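Local coordinates for protein sulfate adenylyltransferase, adenylylsulfate kinase (Thiobacillus denitrificans, PDB 3CR8) that transfers phosphate from ATP to adenosine 5'-phosphosulfate, yielding 3'-phosphoadenylyl sulfate, as a two-domain hexameric APS kinase that lacks ATP sulfurylase activity, at residues A[45-50]-A[234-239]; A[54-59]-A[82-87]; A[456-461]-A[512-517]; A[426-431]-A[449-454]; A[328-333]-A[344-349]. One frame throughout, in Å; residues are numbered along the deposited sequence.

Interaction 1. Residues A[45-50]-A[234-239]; sequences LEMLMT and LPAPPP
Met47, Pro235 and Glu46 account for most of this buried contact, in which the 45-50 part of helix 39-50 in the PUA-like region meets the loop that follows strand 229-231 of the ATP-sulfurylase-like region. The backbones stay well apart, with Met47 CA and Pro235 CA 7.2 Å from each other, so side chains span the gap. Met47 leaves the helix with CG beside its own backbone N (chi1 -68°) and bends again at chi2 and chi3. The doubled bend brings the thioether obliquely across Pro235: Met47 SD lies 3.4 Å from Pro235 O, and Met47 CE turns back to Pro235 CD at 3.8 Å. The same sulfur, Met47 SD, meets Leu234 CD2 at 3.9 Å and Ala236 CB at 4.1 Å, so one atom touches three consecutive residues. Glu46, one position earlier, is extended (chi1 -174°) and crosses the proline ring at about a right angle, bringing Glu46 OE2 to 3.7 Å from Pro235 CG. Its other oxygen, OE1, is hydrogen-bonded to His141 NE2, consistent with holding the carboxylate there. Pro235 thus receives Met47 at CD and at its carbonyl, and Glu46 at CB and CG. The two regions are therefore joined here by van der Waals contact, a flexible thioether against a rigid ring, its carbonyl and the neighbouring apolar groups, with the carboxylate oxygens lying against the ring's CH groups.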
# COMPACT_ATOMS: atom_id res chain seq x y z
N LEU A 45 -37.23 -3.56 35.53
CA LEU A 45 -37.32 -4.76 36.34
C LEU A 45 -35.96 -5.40 36.52
O LEU A 45 -35.54 -5.66 37.63
CB LEU A 45 -38.31 -5.78 35.75
CG LEU A 45 -38.37 -7.11 36.52
CD1 LEU A 45 -38.78 -6.85 37.92
CD2 LEU A 45 -39.29 -8.12 35.87
N GLU A 46 -35.26 -5.63 35.42
CA GLU A 46 -33.93 -6.23 35.49
C GLU A 46 -32.94 -5.40 36.34
O GLU A 46 -32.17 -5.93 37.15
CB GLU A 46 -33.38 -6.39 34.09
CG GLU A 46 -32.08 -7.10 34.04
CD GLU A 46 -31.57 -7.22 32.63
OE1 GLU A 46 -32.32 -6.87 31.70
OE2 GLU A 46 -30.40 -7.65 32.46
N MET A 47 -32.97 -4.09 36.16
CA MET A 47 -32.17 -3.22 37.00
C MET A 47 -32.52 -3.45 38.47
O MET A 47 -31.63 -3.56 39.33
CB MET A 47 -32.38 -1.75 36.62
CG MET A 47 -31.83 -1.34 35.26
SD MET A 47 -30.09 -0.94 35.31
CE MET A 47 -29.38 -2.56 35.49
N LEU A 48 -33.81 -3.51 38.77
CA LEU A 48 -34.22 -3.61 40.16
C LEU A 48 -33.90 -5.01 40.68
O LEU A 48 -33.30 -5.20 41.73
CB LEU A 48 -35.70 -3.32 40.31
CG LEU A 48 -36.20 -3.62 41.71
CD1 LEU A 48 -35.99 -2.38 42.57
CD2 LEU A 48 -37.65 -4.04 41.66
N MET A 49 -34.27 -5.99 39.88
CA MET A 49 -34.13 -7.38 40.27
C MET A 49 -32.68 -7.69 40.57
O MET A 49 -32.37 -8.67 41.21
CB MET A 49 -34.62 -8.28 39.13
CG MET A 49 -35.21 -9.56 39.58
SD MET A 49 -36.53 -9.96 38.50
CE MET A 49 -35.80 -9.72 36.88
N THR A 50 -31.79 -6.83 40.12
CA THR A 50 -30.40 -7.23 39.95
C THR A 50 -29.44 -6.43 40.83
O THR A 50 -28.26 -6.76 40.93
CB THR A 50 -30.02 -7.18 38.45
OG1 THR A 50 -29.50 -8.45 38.06
CG2 THR A 50 -29.01 -6.08 38.15
N LEU A 234 -24.73 -2.07 30.07
CA LEU A 234 -25.60 -1.54 31.09
C LEU A 234 -27.04 -1.58 30.59
O LEU A 234 -27.46 -0.73 29.80
CB LEU A 234 -25.22 -0.08 31.35
CG LEU A 234 -25.74 0.69 32.57
CD1 LEU A 234 -26.21 2.00 32.07
CD2 LEU A 234 -26.89 -0.02 33.22
N PRO A 235 -27.82 -2.57 31.05
CA PRO A 235 -29.13 -2.87 30.50
C PRO A 235 -30.15 -1.87 30.99
O PRO A 235 -30.60 -1.99 32.11
CB PRO A 235 -29.46 -4.24 31.10
CG PRO A 235 -28.28 -4.62 31.99
CD PRO A 235 -27.55 -3.35 32.26
N ALA A 236 -30.50 -0.90 30.16
CA ALA A 236 -31.40 0.17 30.55
C ALA A 236 -31.59 1.07 29.35
O ALA A 236 -30.82 1.01 28.40
CB ALA A 236 -30.85 0.87 31.75
N PRO A 237 -32.61 1.92 29.38
CA PRO A 237 -32.62 2.82 28.23
C PRO A 237 -31.76 3.97 28.76
O PRO A 237 -31.67 4.12 29.98
CB PRO A 237 -34.08 3.29 28.10
CG PRO A 237 -34.86 2.56 29.25
CD PRO A 237 -33.83 1.98 30.17
N PRO A 238 -31.11 4.74 27.87
CA PRO A 238 -30.61 6.04 28.33
C PRO A 238 -31.77 6.86 28.93
O PRO A 238 -32.91 6.80 28.43
CB PRO A 238 -30.10 6.70 27.04
CG PRO A 238 -29.77 5.56 26.14
CD PRO A 238 -30.70 4.43 26.48
N PRO A 239 -31.52 7.60 30.01
CA PRO A 239 -32.61 8.35 30.63
C PRO A 239 -32.76 9.65 29.87
O PRO A 239 -32.01 9.87 28.91
CB PRO A 239 -32.07 8.66 32.04
CG PRO A 239 -30.67 8.09 32.10
CD PRO A 239 -30.24 7.84 30.69

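Interaction 2. Residues A[54-59]-A[82-87]; sequences SPLTGF and SPITLT
Leu56 is the first residue of 54-59 to reach across, soon after the cis peptide bond that precedes Pro55. Its CG stands beside the backbone N (chi1 -61°), and branch CD1 of Leu56 approaches Ile84 obliquely, 3.4 Å from Ile84 CG1, with Ile84 CB also close. Gly58 then begins the short strand 58-59 without adding to the contact. Phe59 makes the largest single contribution. Its CG also lies beside the backbone N (chi1 -64°), which presents a ring face to Leu86: Leu86 CB sits 3.4 Å from the centroid of the Phe59 ring and only 5° off the normal, a CH-pi contact over the centre of the face. The rest of that leucine continues across the ring toward its far end, placing Leu86 CD2 3.7 Å from Phe59 CZ. Nearer the backbone, Phe59 CD2 comes within 4.1 Å of Ile84 CG2, obliquely to the ring. Both segments are anchored on strand 126-135, with which 58-59 and 86-88, the latter weakly bonded, each pair antiparallel: Phe59 bonds through its backbone to Gly131, and Leu86 to Leu129. Helix 39-50 packs against the cluster, its Leu48 on Leu56, its Leu45 on Phe59 and its Gln41 on Leu86, while helix 62-71 receives Pro83.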
# COMPACT_ATOMS: atom_id res chain seq x y z
N SER A 54 -29.96 -0.95 44.43
CA SER A 54 -29.80 -1.18 45.86
C SER A 54 -29.77 0.16 46.51
O SER A 54 -29.08 1.04 46.04
CB SER A 54 -28.48 -1.88 46.11
OG SER A 54 -28.37 -3.03 45.29
N PRO A 55 -30.51 0.34 47.60
CA PRO A 55 -31.20 -0.64 48.44
C PRO A 55 -32.60 -1.09 47.96
O PRO A 55 -33.15 -2.02 48.56
CB PRO A 55 -31.29 0.11 49.76
CG PRO A 55 -31.54 1.51 49.37
CD PRO A 55 -30.82 1.72 48.04
N LEU A 56 -33.15 -0.44 46.92
CA LEU A 56 -34.49 -0.77 46.46
C LEU A 56 -34.71 -2.27 46.23
O LEU A 56 -33.81 -3.02 45.81
CB LEU A 56 -34.87 0.01 45.19
CG LEU A 56 -34.91 1.53 45.23
CD1 LEU A 56 -36.05 1.99 44.31
CD2 LEU A 56 -35.09 2.09 46.62
N THR A 57 -35.94 -2.70 46.51
CA THR A 57 -36.24 -4.12 46.56
C THR A 57 -37.67 -4.38 46.08
O THR A 57 -38.16 -5.50 46.22
CB THR A 57 -35.96 -4.68 47.98
OG1 THR A 57 -35.82 -6.09 47.90
CG2 THR A 57 -37.08 -4.32 48.95
N GLY A 58 -38.29 -3.33 45.53
CA GLY A 58 -39.58 -3.40 44.88
C GLY A 58 -39.90 -2.05 44.25
O GLY A 58 -39.23 -1.08 44.56
N PHE A 59 -40.91 -2.00 43.39
CA PHE A 59 -41.32 -0.76 42.76
C PHE A 59 -42.03 0.14 43.76
O PHE A 59 -42.87 -0.31 44.55
CB PHE A 59 -42.21 -1.02 41.55
CG PHE A 59 -41.51 -1.75 40.46
CD1 PHE A 59 -41.75 -3.09 40.25
CD2 PHE A 59 -40.58 -1.11 39.67
CE1 PHE A 59 -41.09 -3.76 39.24
CE2 PHE A 59 -39.92 -1.79 38.67
CZ PHE A 59 -40.16 -3.11 38.46
N SER A 82 -34.81 9.66 42.27
CA SER A 82 -35.86 9.52 41.26
C SER A 82 -36.79 8.29 41.42
O SER A 82 -36.35 7.20 41.75
CB SER A 82 -35.20 9.55 39.87
OG SER A 82 -36.16 9.66 38.84
N PRO A 83 -38.09 8.47 41.18
CA PRO A 83 -39.09 7.40 41.27
C PRO A 83 -38.81 6.16 40.42
O PRO A 83 -38.81 6.26 39.17
CB PRO A 83 -40.37 8.07 40.77
CG PRO A 83 -40.17 9.47 41.00
CD PRO A 83 -38.70 9.73 40.74
N ILE A 84 -38.60 5.01 41.07
CA ILE A 84 -38.56 3.73 40.35
C ILE A 84 -39.94 3.11 40.34
O ILE A 84 -40.50 2.80 41.38
CB ILE A 84 -37.58 2.73 40.95
CG1 ILE A 84 -36.22 3.37 41.21
CG2 ILE A 84 -37.46 1.55 40.00
CD1 ILE A 84 -35.57 3.95 39.96
N THR A 85 -40.50 2.95 39.15
CA THR A 85 -41.87 2.50 39.06
C THR A 85 -42.11 1.65 37.81
O THR A 85 -41.43 1.85 36.77
CB THR A 85 -42.84 3.71 39.13
OG1 THR A 85 -44.17 3.25 39.40
CG2 THR A 85 -42.82 4.49 37.85
N LEU A 86 -43.06 0.72 37.92
CA LEU A 86 -43.42 -0.23 36.87
C LEU A 86 -44.74 0.19 36.20
O LEU A 86 -45.70 0.44 36.89
CB LEU A 86 -43.51 -1.62 37.48
CG LEU A 86 -43.45 -2.89 36.65
CD1 LEU A 86 -44.84 -3.21 36.13
CD2 LEU A 86 -42.42 -2.78 35.53
N THR A 87 -44.75 0.25 34.88
CA THR A 87 -45.94 0.64 34.14
C THR A 87 -46.41 -0.48 33.21
O THR A 87 -45.78 -1.54 33.13
CB THR A 87 -45.70 1.91 33.31
OG1 THR A 87 -44.65 1.67 32.36
CG2 THR A 87 -45.31 3.07 34.21

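Interaction 3. Residues A[456-461]-A[512-517]; sequences TRRDVR and PETPEL
Arg461 reaches from helix 454-465 and grips Glu516 end-on, tip to tip. Arg461 NH1 donates to Glu516 OE2 over 3.0 Å with an angle of 162° at the hydrogen, and Arg461 NH2 donates to Glu516 OE1, also over 3.0 Å and at 160°. Each oxygen accepts on its syn lone pair and lies near the guanidinium plane, although the two flat groups are turned 31° apart. Both nitrogens have a second acid: NH1 forms a salt bridge with Glu465, NH2 with Glu472. Glu516 OE1 also accepts from the backbone N of Glu472. The bridge sits at the entry to strand 517-519, an edge of the parallel 2-3-1-4-5 sheet of this P-loop kinase domain, and next to strand 469-475, which carries Glu472. Arg457 meets Pro512 obliquely, Arg457 NH1 being 3.9 Å from Pro512 CG; its NE donates to Ala451 O, and NH2 makes a weak hydrogen bond to Glu510 O. Pro512 itself lies near Gly376, a predicted ATP-site residue, without touching it. Arg458, bent at chi2 and chi3, brings its NH2 to 3.6 Å from Thr514 CG2, the methyl standing at the guanidinium edge.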
# COMPACT_ATOMS: atom_id res chain seq x y z
N THR A 456 -52.63 7.33 3.56
CA THR A 456 -52.02 6.00 3.41
C THR A 456 -50.65 6.08 2.75
O THR A 456 -49.70 5.43 3.16
CB THR A 456 -52.92 4.96 2.70
OG1 THR A 456 -53.78 4.37 3.68
CG2 THR A 456 -52.08 3.84 2.11
N ARG A 457 -50.56 6.92 1.74
CA ARG A 457 -49.27 7.19 1.13
C ARG A 457 -48.29 7.83 2.13
O ARG A 457 -47.08 7.63 2.01
CB ARG A 457 -49.43 8.03 -0.13
CG ARG A 457 -49.93 7.17 -1.31
CD ARG A 457 -50.01 7.94 -2.64
NE ARG A 457 -51.21 8.75 -2.78
CZ ARG A 457 -51.24 10.08 -2.67
NH1 ARG A 457 -50.13 10.76 -2.42
NH2 ARG A 457 -52.39 10.72 -2.80
N ARG A 458 -48.77 8.57 3.13
CA ARG A 458 -47.81 9.13 4.09
C ARG A 458 -47.19 8.08 4.96
O ARG A 458 -46.00 8.15 5.25
CB ARG A 458 -48.37 10.27 4.92
CG ARG A 458 -47.25 10.74 5.76
CD ARG A 458 -46.06 11.35 5.10
NE ARG A 458 -46.64 12.54 4.52
CZ ARG A 458 -45.99 13.39 3.74
NH1 ARG A 458 -44.77 13.10 3.33
NH2 ARG A 458 -46.60 14.50 3.32
N ASP A 459 -48.02 7.12 5.37
CA ASP A 459 -47.61 6.09 6.30
C ASP A 459 -46.56 5.23 5.62
O ASP A 459 -45.53 4.90 6.21
CB ASP A 459 -48.81 5.26 6.75
CG ASP A 459 -49.79 6.07 7.62
OD1 ASP A 459 -50.98 6.11 7.27
OD2 ASP A 459 -49.36 6.67 8.64
N VAL A 460 -46.82 4.88 4.37
CA VAL A 460 -45.84 4.15 3.58
C VAL A 460 -44.53 4.92 3.53
O VAL A 460 -43.48 4.41 3.90
CB VAL A 460 -46.37 3.82 2.17
CG1 VAL A 460 -45.26 3.29 1.30
CG2 VAL A 460 -47.48 2.79 2.25
N ARG A 461 -44.57 6.16 3.09
CA ARG A 461 -43.34 6.94 3.06
C ARG A 461 -42.58 6.94 4.42
O ARG A 461 -41.35 6.84 4.44
CB ARG A 461 -43.61 8.36 2.60
CG ARG A 461 -42.56 9.33 3.09
CD ARG A 461 -43.00 10.77 2.87
NE ARG A 461 -43.29 11.07 1.47
CZ ARG A 461 -42.40 11.55 0.60
NH1 ARG A 461 -41.16 11.79 0.99
NH2 ARG A 461 -42.75 11.78 -0.65
N PRO A 512 -50.85 14.46 -4.83
CA PRO A 512 -49.76 14.63 -3.88
C PRO A 512 -49.40 16.06 -3.60
O PRO A 512 -49.28 16.81 -4.55
CB PRO A 512 -48.60 13.96 -4.58
CG PRO A 512 -49.26 13.01 -5.45
CD PRO A 512 -50.31 13.81 -6.06
N GLU A 513 -49.22 16.47 -2.36
CA GLU A 513 -48.97 17.89 -2.20
C GLU A 513 -47.48 18.16 -2.14
O GLU A 513 -47.04 19.31 -2.21
CB GLU A 513 -49.77 18.47 -1.02
CG GLU A 513 -49.83 17.59 0.21
CD GLU A 513 -51.05 17.89 1.08
OE1 GLU A 513 -51.00 17.62 2.30
OE2 GLU A 513 -52.06 18.39 0.53
N THR A 514 -46.69 17.09 -2.05
CA THR A 514 -45.27 17.29 -1.80
C THR A 514 -44.32 16.20 -2.37
O THR A 514 -43.38 15.76 -1.69
CB THR A 514 -45.10 17.47 -0.27
OG1 THR A 514 -43.91 18.21 0.00
CG2 THR A 514 -45.13 16.11 0.49
N PRO A 515 -44.54 15.80 -3.64
CA PRO A 515 -43.68 14.77 -4.26
C PRO A 515 -42.25 15.24 -4.35
O PRO A 515 -41.95 16.41 -4.10
CB PRO A 515 -44.22 14.65 -5.69
CG PRO A 515 -45.47 15.42 -5.73
CD PRO A 515 -45.40 16.45 -4.64
N GLU A 516 -41.36 14.32 -4.70
CA GLU A 516 -39.97 14.69 -4.93
C GLU A 516 -39.93 15.17 -6.37
O GLU A 516 -39.26 16.13 -6.70
CB GLU A 516 -39.02 13.51 -4.69
CG GLU A 516 -38.58 13.31 -3.25
CD GLU A 516 -39.71 12.88 -2.32
OE1 GLU A 516 -40.66 12.20 -2.76
OE2 GLU A 516 -39.63 13.23 -1.12
N LEU A 517 -40.69 14.49 -7.21
CA LEU A 517 -40.76 14.80 -8.63
C LEU A 517 -42.20 14.75 -9.11
O LEU A 517 -42.94 13.84 -8.77
CB LEU A 517 -39.96 13.79 -9.45
CG LEU A 517 -39.28 14.29 -10.73
CD1 LEU A 517 -38.90 13.13 -11.64
CD2 LEU A 517 -40.12 15.26 -11.49

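Interaction 4. Residues A[426-431]-A[449-454]; sequences VNVRRI and PIAPYR
The loop leaving strand 444-447 of the P-loop kinase domain, beside the predicted ATP-binding loop, is backed here by helix 421-440. Asn427, Val428 and Ile431, spaced to share one side of that helix, turn their side chains to residues 449-451. Val428 is the central contact. With CG1 anti to the backbone N (chi1 171°), its other branch points into the loop, and Val428 CG2 lies 3.4 Å from Ile450 O and 3.8 Å from Ala451 CB. Pro449 CB lies against both Val428 CG2, at 4.5 Å, and Ile431 CD1, at 4.4 Å, loose apolar contacts with successive turns of the helix. With its CG anti to the backbone N (chi1 175°), Asn427 crosses Ile450 at about a right angle, so that Asn427 ND2 is 3.9 Å from Ile450 CD1, a contact of amide with methyl. Ile450 in turn touches the predicted phosphate-binding loop at Lys382. On the same helix, Val426 packs on Ser415, and Arg430 on His412, of the second subunit. Strand 444-447 neighbours the P-loop strand 370-376, and the contact lies just beyond the C-terminal end of strand 444-447. That placement, with loops at the C-terminal strand ends lying by the nucleotide site and helices packed behind, belongs to the 2-3-1-4-5 parallel sheet of nucleoside-monophosphate-kinase-like P-loop folds.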
# COMPACT_ATOMS: atom_id res chain seq x y z
N VAL A 426 -55.12 -1.83 2.33
CA VAL A 426 -54.29 -2.81 3.02
C VAL A 426 -53.27 -3.31 2.02
O VAL A 426 -52.11 -3.53 2.35
CB VAL A 426 -55.10 -4.00 3.61
CG1 VAL A 426 -55.13 -5.18 2.63
CG2 VAL A 426 -54.52 -4.40 4.98
N ASN A 427 -53.72 -3.47 0.78
CA ASN A 427 -52.83 -3.75 -0.33
C ASN A 427 -51.67 -2.76 -0.41
O ASN A 427 -50.53 -3.15 -0.64
CB ASN A 427 -53.60 -3.67 -1.63
CG ASN A 427 -52.71 -3.83 -2.83
OD1 ASN A 427 -52.13 -4.89 -3.06
ND2 ASN A 427 -52.60 -2.78 -3.61
N VAL A 428 -51.97 -1.48 -0.24
CA VAL A 428 -50.94 -0.45 -0.33
C VAL A 428 -49.91 -0.62 0.79
O VAL A 428 -48.72 -0.75 0.50
CB VAL A 428 -51.52 0.98 -0.33
CG1 VAL A 428 -50.42 2.01 -0.20
CG2 VAL A 428 -52.29 1.23 -1.60
N ARG A 429 -50.36 -0.63 2.05
CA ARG A 429 -49.43 -0.77 3.16
C ARG A 429 -48.65 -2.05 3.01
O ARG A 429 -47.46 -2.10 3.32
CB ARG A 429 -50.16 -0.78 4.50
CG ARG A 429 -50.53 0.59 4.96
CD ARG A 429 -50.63 0.66 6.46
NE ARG A 429 -51.07 2.00 6.84
CZ ARG A 429 -52.29 2.47 6.62
NH1 ARG A 429 -53.19 1.70 6.03
NH2 ARG A 429 -52.61 3.70 6.98
N ARG A 430 -49.30 -3.06 2.45
CA ARG A 430 -48.71 -4.35 2.24
C ARG A 430 -47.49 -4.21 1.42
O ARG A 430 -46.48 -4.81 1.66
CB ARG A 430 -49.65 -5.21 1.45
CG ARG A 430 -49.09 -6.55 1.12
CD ARG A 430 -49.66 -7.59 2.02
NE ARG A 430 -50.62 -8.41 1.31
CZ ARG A 430 -51.69 -8.94 1.87
NH1 ARG A 430 -51.95 -8.70 3.14
NH2 ARG A 430 -52.51 -9.70 1.17
N ILE A 431 -47.63 -3.40 0.40
CA ILE A 431 -46.52 -3.14 -0.49
C ILE A 431 -45.47 -2.18 0.07
O ILE A 431 -44.28 -2.32 -0.20
CB ILE A 431 -47.00 -2.65 -1.82
CG1 ILE A 431 -47.57 -3.80 -2.64
CG2 ILE A 431 -45.86 -2.02 -2.57
CD1 ILE A 431 -47.93 -3.40 -4.08
N PRO A 449 -48.67 1.04 -7.09
CA PRO A 449 -50.02 0.64 -6.74
C PRO A 449 -51.03 1.76 -6.92
O PRO A 449 -50.68 2.92 -7.16
CB PRO A 449 -49.88 0.38 -5.25
CG PRO A 449 -49.01 1.53 -4.82
CD PRO A 449 -47.91 1.40 -5.88
N ILE A 450 -52.30 1.40 -6.79
CA ILE A 450 -53.38 2.38 -6.77
C ILE A 450 -53.59 2.92 -5.35
O ILE A 450 -53.97 2.17 -4.44
CB ILE A 450 -54.69 1.76 -7.31
CG1 ILE A 450 -54.71 0.25 -7.08
CG2 ILE A 450 -54.80 1.99 -8.80
CD1 ILE A 450 -54.63 -0.17 -5.62
N ALA A 451 -53.32 4.21 -5.16
CA ALA A 451 -53.42 4.82 -3.83
C ALA A 451 -53.87 6.26 -3.94
O ALA A 451 -53.15 7.12 -4.45
CB ALA A 451 -52.09 4.73 -3.09
N PRO A 452 -55.08 6.53 -3.45
CA PRO A 452 -55.72 7.83 -3.64
C PRO A 452 -55.75 8.67 -2.38
O PRO A 452 -56.18 9.81 -2.43
CB PRO A 452 -57.16 7.43 -4.02
CG PRO A 452 -57.23 5.88 -3.85
CD PRO A 452 -56.05 5.52 -3.01
N TYR A 453 -55.28 8.14 -1.26
CA TYR A 453 -55.42 8.81 0.03
C TYR A 453 -54.06 9.41 0.38
O TYR A 453 -53.07 8.69 0.43
CB TYR A 453 -56.03 7.85 1.06
CG TYR A 453 -57.43 7.37 0.72
CD1 TYR A 453 -57.89 7.39 -0.59
CD2 TYR A 453 -58.29 6.89 1.72
CE1 TYR A 453 -59.16 6.95 -0.91
CE2 TYR A 453 -59.57 6.44 1.41
CZ TYR A 453 -59.99 6.48 0.09
OH TYR A 453 -61.26 6.04 -0.23
N ARG A 454 -54.01 10.67 0.65
CA ARG A 454 -52.80 11.09 1.20
C ARG A 454 -52.63 10.13 2.38
O ARG A 454 -51.57 9.55 2.48
CB ARG A 454 -52.98 12.53 1.66

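Interaction 5. Residues A[328-333]-A[344-349]; sequences LTLSGE and KIPEWY
Leu330 is the bump and the 346-349 turn supplies the hollow, its walls made by Pro346, Trp348 and Tyr349. With CG anti to the backbone N (chi1 -157°), Leu330 drops its CD1 onto the centre of the Tyr349 ring, 3.6 Å from the centroid and 9° off its normal, a CH-pi contact over the face. Leu330 CB, farther back, touches Trp348 CH2 at 4.1 Å, obliquely to the indole, and Leu330 CG reaches Pro346 CD at 4.4 Å. Trp348 forms a ridge of its own. Its CG occupies the crowded position between backbone N and carbonyl carbon (chi1 36°), which folds the indole back over its own turn, so that Pro346 CB covers one face toward the rim while Leu328 CB covers the opposite face, 4.0 Å from Trp348 CZ2. The tip of the six-membered ring then meets the backbone edge-on, Trp348 CH2 standing 3.6 Å from Thr329 O. Around this interlock, Tyr308 stacks on Trp348, and the Tyr349 ring meets those of Phe335 and His176. The first segment runs into helix 332-339, whose N-cap is Ser331, and the second follows it, so the contact closes the chain around that helix in the ATP-sulfurylase-like region. Trp348 O is hydrogen-bonded to His315 NE2. Between the segments the fit rests on aliphatic groups over aromatic faces, with shape and dispersion doing the holding.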
# COMPACT_ATOMS: atom_id res chain seq x y z
N LEU A 328 -9.59 22.96 16.28
CA LEU A 328 -10.38 22.29 15.23
C LEU A 328 -11.49 21.42 15.82
O LEU A 328 -11.29 20.69 16.79
CB LEU A 328 -9.50 21.45 14.30
CG LEU A 328 -8.62 22.20 13.29
CD1 LEU A 328 -7.89 21.26 12.36
CD2 LEU A 328 -9.51 23.10 12.49
N THR A 329 -12.68 21.53 15.23
CA THR A 329 -13.87 20.84 15.73
C THR A 329 -14.69 20.36 14.54
O THR A 329 -14.41 20.70 13.40
CB THR A 329 -14.79 21.78 16.52
OG1 THR A 329 -15.30 22.79 15.63
CG2 THR A 329 -14.05 22.46 17.67
N LEU A 330 -15.72 19.58 14.80
CA LEU A 330 -16.56 19.01 13.75
C LEU A 330 -17.88 18.70 14.44
O LEU A 330 -17.95 17.83 15.30
CB LEU A 330 -15.90 17.72 13.22
CG LEU A 330 -16.10 17.06 11.86
CD1 LEU A 330 -16.91 15.82 11.98
CD2 LEU A 330 -16.66 18.03 10.82
N SER A 331 -18.93 19.44 14.11
CA SER A 331 -20.21 19.19 14.79
C SER A 331 -20.78 17.84 14.34
O SER A 331 -20.29 17.24 13.38
CB SER A 331 -21.20 20.33 14.56
OG SER A 331 -21.63 20.40 13.22
N GLY A 332 -21.78 17.36 15.07
CA GLY A 332 -22.46 16.13 14.68
C GLY A 332 -23.40 16.40 13.52
O GLY A 332 -23.51 15.58 12.60
N GLU A 333 -24.03 17.53 13.56
CA GLU A 333 -24.67 17.95 12.39
C GLU A 333 -23.67 17.75 11.27
O GLU A 333 -24.08 17.28 10.23
CB GLU A 333 -25.12 19.40 12.50
N LYS A 344 -15.17 13.79 2.99
CA LYS A 344 -14.00 13.40 3.78
C LYS A 344 -14.17 13.72 5.28
O LYS A 344 -14.66 14.81 5.66
CB LYS A 344 -12.74 14.05 3.19
CG LYS A 344 -11.53 14.11 4.12
CD LYS A 344 -10.42 14.99 3.57
CE LYS A 344 -9.06 14.68 4.20
NZ LYS A 344 -7.90 15.17 3.37
N ILE A 345 -13.80 12.77 6.13
CA ILE A 345 -13.83 12.97 7.55
C ILE A 345 -12.41 13.11 8.00
O ILE A 345 -11.56 12.32 7.65
CB ILE A 345 -14.43 11.79 8.31
CG1 ILE A 345 -15.75 11.36 7.71
CG2 ILE A 345 -14.66 12.18 9.72
CD1 ILE A 345 -16.82 12.35 7.91
N PRO A 346 -12.16 14.12 8.79
CA PRO A 346 -10.83 14.41 9.27
C PRO A 346 -10.20 13.19 9.87
O PRO A 346 -10.90 12.25 10.14
CB PRO A 346 -11.13 15.36 10.39
CG PRO A 346 -12.21 16.14 9.83
CD PRO A 346 -13.11 15.07 9.36
N GLU A 347 -8.90 13.19 10.08
CA GLU A 347 -8.29 12.04 10.65
C GLU A 347 -8.07 12.12 12.13
O GLU A 347 -7.74 11.15 12.77
CB GLU A 347 -6.98 11.80 9.94
CG GLU A 347 -7.16 11.25 8.55
CD GLU A 347 -5.95 10.53 8.06
OE1 GLU A 347 -4.92 10.56 8.77
OE2 GLU A 347 -6.01 9.91 6.97
N TRP A 348 -8.27 13.30 12.66
CA TRP A 348 -8.13 13.50 14.07
C TRP A 348 -9.45 13.27 14.67
O TRP A 348 -9.60 13.26 15.85
CB TRP A 348 -7.73 14.92 14.34
CG TRP A 348 -8.33 15.92 13.43
CD1 TRP A 348 -7.79 16.41 12.32
CD2 TRP A 348 -9.58 16.59 13.60
NE1 TRP A 348 -8.62 17.33 11.75
CE2 TRP A 348 -9.73 17.46 12.53
CE3 TRP A 348 -10.59 16.53 14.55
CZ2 TRP A 348 -10.84 18.25 12.38
CZ3 TRP A 348 -11.68 17.32 14.39
CH2 TRP A 348 -11.80 18.16 13.32
N TYR A 349 -10.45 13.10 13.84
CA TYR A 349 -11.78 13.02 14.37
C TYR A 349 -12.10 11.66 14.94
O TYR A 349 -12.44 11.54 16.10
CB TYR A 349 -12.81 13.48 13.34
CG TYR A 349 -14.20 13.55 13.90
CD1 TYR A 349 -14.56 14.56 14.73
CD2 TYR A 349 -15.14 12.62 13.60
CE1 TYR A 349 -15.80 14.64 15.25
CE2 TYR A 349 -16.39 12.69 14.12
CZ TYR A 349 -16.71 13.71 14.94
OH TYR A 349 -17.95 13.80 15.47

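Following the chain from the N terminus, interaction 1 opens at helix 39-50 and closes at 234-239, tying the PUA-like region to the ATP-sulfurylase-like region. Interaction 2 is nested inside that long loop and touches it, Leu48 packing on Leu56 and Gly58. Interaction 5 follows in series, closing a short loop around helix 332-339. In the kinase region, interaction 4 closes between 426-431 and 449-454 before interaction 3 joins 456-461 to 512-517. None cross. Interactions 3 and 4 adjoin, bridged by Asp459 and Arg429, a salt bridge between helices 454-465 and 421-440. They lie across the chain's centre from interaction 1, centres about 39 and 40 Å away.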